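Local coordinates for hypothetical protein (Aquifex aeolicus, PDB 2HEK) that is of unknown function but binds zinc and GDP at well-separated sites and may be a dGTPase, as in relatives of its HD-domain family, at residues E4-F12 with D164-F172. Residues are numbered along the deposited sequence; the frame is centred on the assembly and turned at random.
With GDP (guanosine-5'-diphosphate), chain H.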
# COMPACT_ATOMS: atom_id res chain seq x y z
N GLU A 4 -22.87 -1.71 8.01
CA GLU A 4 -21.52 -1.52 7.47
C GLU A 4 -21.43 -2.17 6.10
O GLU A 4 -21.88 -3.32 5.93
CB GLU A 4 -20.50 -2.25 8.34
CG GLU A 4 -20.02 -1.53 9.50
CD GLU A 4 -18.97 -2.34 10.25
OE1 GLU A 4 -18.95 -3.60 10.13
OE2 GLU A 4 -18.17 -1.70 10.94
N PHE A 5 -20.83 -1.47 5.14
CA PHE A 5 -20.63 -1.99 3.78
C PHE A 5 -19.15 -2.02 3.53
O PHE A 5 -18.49 -0.99 3.71
CB PHE A 5 -21.22 -1.03 2.76
CG PHE A 5 -22.73 -0.94 2.79
CD1 PHE A 5 -23.50 -1.75 1.97
CD2 PHE A 5 -23.36 -0.02 3.62
CE1 PHE A 5 -24.90 -1.64 1.96
CE2 PHE A 5 -24.76 0.08 3.65
CZ PHE A 5 -25.53 -0.73 2.82
N SER A 6 -18.61 -3.14 3.07
CA SER A 6 -17.19 -3.21 2.67
C SER A 6 -16.98 -2.29 1.51
O SER A 6 -17.77 -2.30 0.56
CB SER A 6 -16.76 -4.61 2.19
OG SER A 6 -16.79 -5.53 3.25
N ASP A 7 -15.88 -1.54 1.57
CA ASP A 7 -15.49 -0.66 0.46
C ASP A 7 -13.99 -0.68 0.45
O ASP A 7 -13.38 -0.19 1.40
CB ASP A 7 -16.01 0.79 0.68
CG ASP A 7 -15.77 1.71 -0.54
OD1 ASP A 7 -14.86 1.43 -1.36
OD2 ASP A 7 -16.48 2.76 -0.67
N PRO A 8 -13.38 -1.25 -0.61
CA PRO A 8 -11.90 -1.37 -0.63
C PRO A 8 -11.19 -0.01 -0.57
O PRO A 8 -10.01 0.04 -0.21
CB PRO A 8 -11.62 -2.05 -1.98
CG PRO A 8 -12.85 -1.78 -2.83
CD PRO A 8 -13.99 -1.79 -1.84
N LEU A 9 -11.90 1.10 -0.88
CA LEU A 9 -11.26 2.41 -0.75
C LEU A 9 -11.13 2.83 0.71
O LEU A 9 -10.22 3.56 1.05
CB LEU A 9 -12.05 3.48 -1.53
CG LEU A 9 -11.64 3.67 -2.99
CD1 LEU A 9 -11.85 2.40 -3.87
CD2 LEU A 9 -12.46 4.82 -3.44
N TYR A 10 -12.05 2.41 1.57
CA TYR A 10 -12.15 3.03 2.90
C TYR A 10 -12.14 2.02 4.02
O TYR A 10 -12.09 2.40 5.17
CB TYR A 10 -13.48 3.82 3.01
CG TYR A 10 -13.56 4.89 1.95
CD1 TYR A 10 -14.62 4.90 1.03
CD2 TYR A 10 -12.55 5.86 1.83
CE1 TYR A 10 -14.68 5.87 0.03
CE2 TYR A 10 -12.61 6.83 0.80
CZ TYR A 10 -13.68 6.83 -0.06
OH TYR A 10 -13.76 7.78 -1.04
N GLY A 11 -12.21 0.73 3.69
CA GLY A 11 -12.41 -0.31 4.70
C GLY A 11 -13.90 -0.63 4.80
O GLY A 11 -14.40 -1.57 4.16
N PHE A 12 -14.62 0.15 5.58
CA PHE A 12 -16.10 -0.01 5.68
C PHE A 12 -16.75 1.35 5.60
O PHE A 12 -16.16 2.33 6.04
CB PHE A 12 -16.48 -0.69 7.00
CG PHE A 12 -16.12 -2.14 7.04
CD1 PHE A 12 -17.04 -3.11 6.60
CD2 PHE A 12 -14.87 -2.55 7.47
CE1 PHE A 12 -16.72 -4.46 6.62
CE2 PHE A 12 -14.53 -3.91 7.47
CZ PHE A 12 -15.45 -4.85 7.05
N ASP A 164 -14.12 11.27 -4.03
CA ASP A 164 -14.38 9.85 -4.15
C ASP A 164 -14.11 9.34 -5.55
O ASP A 164 -13.44 8.31 -5.71
CB ASP A 164 -15.81 9.43 -3.78
CG ASP A 164 -15.96 7.91 -3.85
OD1 ASP A 164 -16.51 7.41 -4.86
OD2 ASP A 164 -15.56 7.24 -2.90
N TYR A 165 -14.61 10.01 -6.61
CA TYR A 165 -14.41 9.38 -7.91
C TYR A 165 -12.95 9.38 -8.36
O TYR A 165 -12.53 8.43 -9.02
CB TYR A 165 -15.40 9.88 -8.98
CG TYR A 165 -15.26 11.27 -9.55
CD1 TYR A 165 -14.09 11.69 -10.17
CD2 TYR A 165 -16.32 12.17 -9.43
CE1 TYR A 165 -14.00 12.99 -10.68
CE2 TYR A 165 -16.24 13.48 -9.93
CZ TYR A 165 -15.07 13.88 -10.55
OH TYR A 165 -14.96 15.16 -11.05
N LEU A 166 -12.16 10.40 -8.01
CA LEU A 166 -10.76 10.39 -8.44
C LEU A 166 -10.06 9.19 -7.86
O LEU A 166 -9.37 8.46 -8.57
CB LEU A 166 -10.01 11.67 -8.05
CG LEU A 166 -10.40 12.94 -8.82
CD1 LEU A 166 -9.71 14.15 -8.14
CD2 LEU A 166 -10.02 12.82 -10.34
N ARG A 167 -10.24 8.97 -6.56
CA ARG A 167 -9.65 7.80 -5.85
C ARG A 167 -10.21 6.46 -6.34
O ARG A 167 -9.47 5.48 -6.54
CB ARG A 167 -9.79 7.96 -4.32
CG ARG A 167 -9.25 6.77 -3.43
CD ARG A 167 -9.25 7.01 -1.77
NE ARG A 167 -8.45 5.95 -1.19
CZ ARG A 167 -8.03 5.98 0.05
NH1 ARG A 167 -8.32 7.03 0.83
NH2 ARG A 167 -7.29 4.99 0.52
N ARG A 168 -11.53 6.37 -6.50
CA ARG A 168 -12.12 5.11 -6.92
C ARG A 168 -11.73 4.77 -8.39
O ARG A 168 -11.42 3.60 -8.72
CB ARG A 168 -13.67 5.18 -6.75
CG ARG A 168 -14.44 3.84 -6.98
CD ARG A 168 -15.97 3.94 -6.60
NE ARG A 168 -16.06 4.50 -5.25
CZ ARG A 168 -15.96 3.79 -4.13
NH1 ARG A 168 -15.87 2.46 -4.17
NH2 ARG A 168 -15.96 4.43 -2.98
N ASP A 169 -11.77 5.78 -9.27
CA ASP A 169 -11.38 5.60 -10.67
C ASP A 169 -9.93 5.12 -10.73
O ASP A 169 -9.65 4.19 -11.47
CB ASP A 169 -11.56 6.89 -11.49
CG ASP A 169 -13.04 7.31 -11.63
OD1 ASP A 169 -13.94 6.54 -11.26
OD2 ASP A 169 -13.31 8.43 -12.11
N ALA A 170 -9.05 5.69 -9.90
CA ALA A 170 -7.62 5.29 -9.90
C ALA A 170 -7.50 3.86 -9.41
O ALA A 170 -6.76 3.08 -9.96
CB ALA A 170 -6.82 6.19 -9.00
N TYR A 171 -8.24 3.52 -8.36
CA TYR A 171 -8.16 2.21 -7.72
C TYR A 171 -8.59 1.11 -8.70
O TYR A 171 -7.95 0.07 -8.79
CB TYR A 171 -9.08 2.18 -6.48
CG TYR A 171 -8.99 0.92 -5.65
CD1 TYR A 171 -8.01 0.80 -4.65
CD2 TYR A 171 -9.91 -0.15 -5.85
CE1 TYR A 171 -7.90 -0.38 -3.88
CE2 TYR A 171 -9.86 -1.31 -5.05
CZ TYR A 171 -8.82 -1.40 -4.06
OH TYR A 171 -8.68 -2.53 -3.29
N PHE A 172 -9.67 1.34 -9.42
CA PHE A 172 -10.19 0.29 -10.32
C PHE A 172 -9.52 0.32 -11.69
O PHE A 172 -9.34 -0.73 -12.29
CB PHE A 172 -11.71 0.41 -10.52
CG PHE A 172 -12.51 -0.07 -9.33
CD1 PHE A 172 -12.69 0.74 -8.21
CD2 PHE A 172 -13.12 -1.32 -9.34
CE1 PHE A 172 -13.41 0.31 -7.11
CE2 PHE A 172 -13.87 -1.76 -8.20
CZ PHE A 172 -13.98 -0.93 -7.08
PB GDP H . -28.50 -9.22 7.38
O1B GDP H . -27.33 -10.18 7.52
O2B GDP H . -29.48 -9.48 8.52
O3B GDP H . -28.01 -7.79 7.50
O3A GDP H . -29.26 -9.45 5.96
PA GDP H . -29.01 -8.51 4.66
O1A GDP H . -29.35 -7.06 4.96
O2A GDP H . -29.78 -8.98 3.45
O5' GDP H . -27.43 -8.69 4.41
C5' GDP H . -26.74 -7.99 3.38
C4' GDP H . -25.52 -7.33 3.99
O4' GDP H . -24.68 -6.93 2.92
C3' GDP H . -25.87 -6.08 4.80
O3' GDP H . -25.63 -6.25 6.21
C2' GDP H . -24.99 -4.98 4.22
O2' GDP H . -23.87 -4.75 5.08
C1' GDP H . -24.49 -5.51 2.88
N9 GDP H . -25.21 -4.92 1.70
C8 GDP H . -24.67 -4.77 0.47
N7 GDP H . -25.54 -4.20 -0.41
C5 GDP H . -26.68 -3.97 0.27
C6 GDP H . -28.01 -3.38 -0.04
O6 GDP H . -28.28 -2.98 -1.18
N1 GDP H . -28.91 -3.32 0.94
C2 GDP H . -28.68 -3.76 2.19
N2 GDP H . -29.65 -3.67 3.13
N3 GDP H . -27.49 -4.31 2.55
C4 GDP H . -26.46 -4.44 1.66
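Asp7 meets Arg168 where the beta hairpin of strands 2-7 and 11-16 turns against helix 160-173 of the HD domain. At the turn, Tyr10 and Gly11 both face Asp7 in a classic beta bulge, and Asp7 OD1 closes an Asx turn onto Leu9 N. From Arg168 CB, 3.5 Å from Leu9 CD2, the chain runs on past the same methyl at CG and CZ, with CD2 over one face of the guanidinium. The chain bends at CG-CD (chi3 -51°), presenting Arg168 NE to Asp164 OD1 at 3.0 Å in an almost straight bond (176°). Arg168 NH1 reaches Asp7 OD1, while Arg168 NH2 is shared between Asp7 OD2 (2.9 Å) and Asp164 OD2 (2.8 Å), using the syn lone pair of each. The arginine thus grips one carboxylate end-on and the other side-on, and a methionine in its place would probably leave two buried, like-charged aspartates without their common counter-charge. Asp164 OD1 also hydrogen-bonds His54, a zinc ligand, so Asp164 is a second-shell residue of the zinc site, positioned by Arg168. Leu9 CD1 makes a CH-pi contact over one face of the Tyr171 ring, whose hydroxyl hydrogen-bonds Tyr171 O of the second subunit. On the anti side of Asp164 OD2, Tyr10 OH donates a 2.6 Å hydrogen bond.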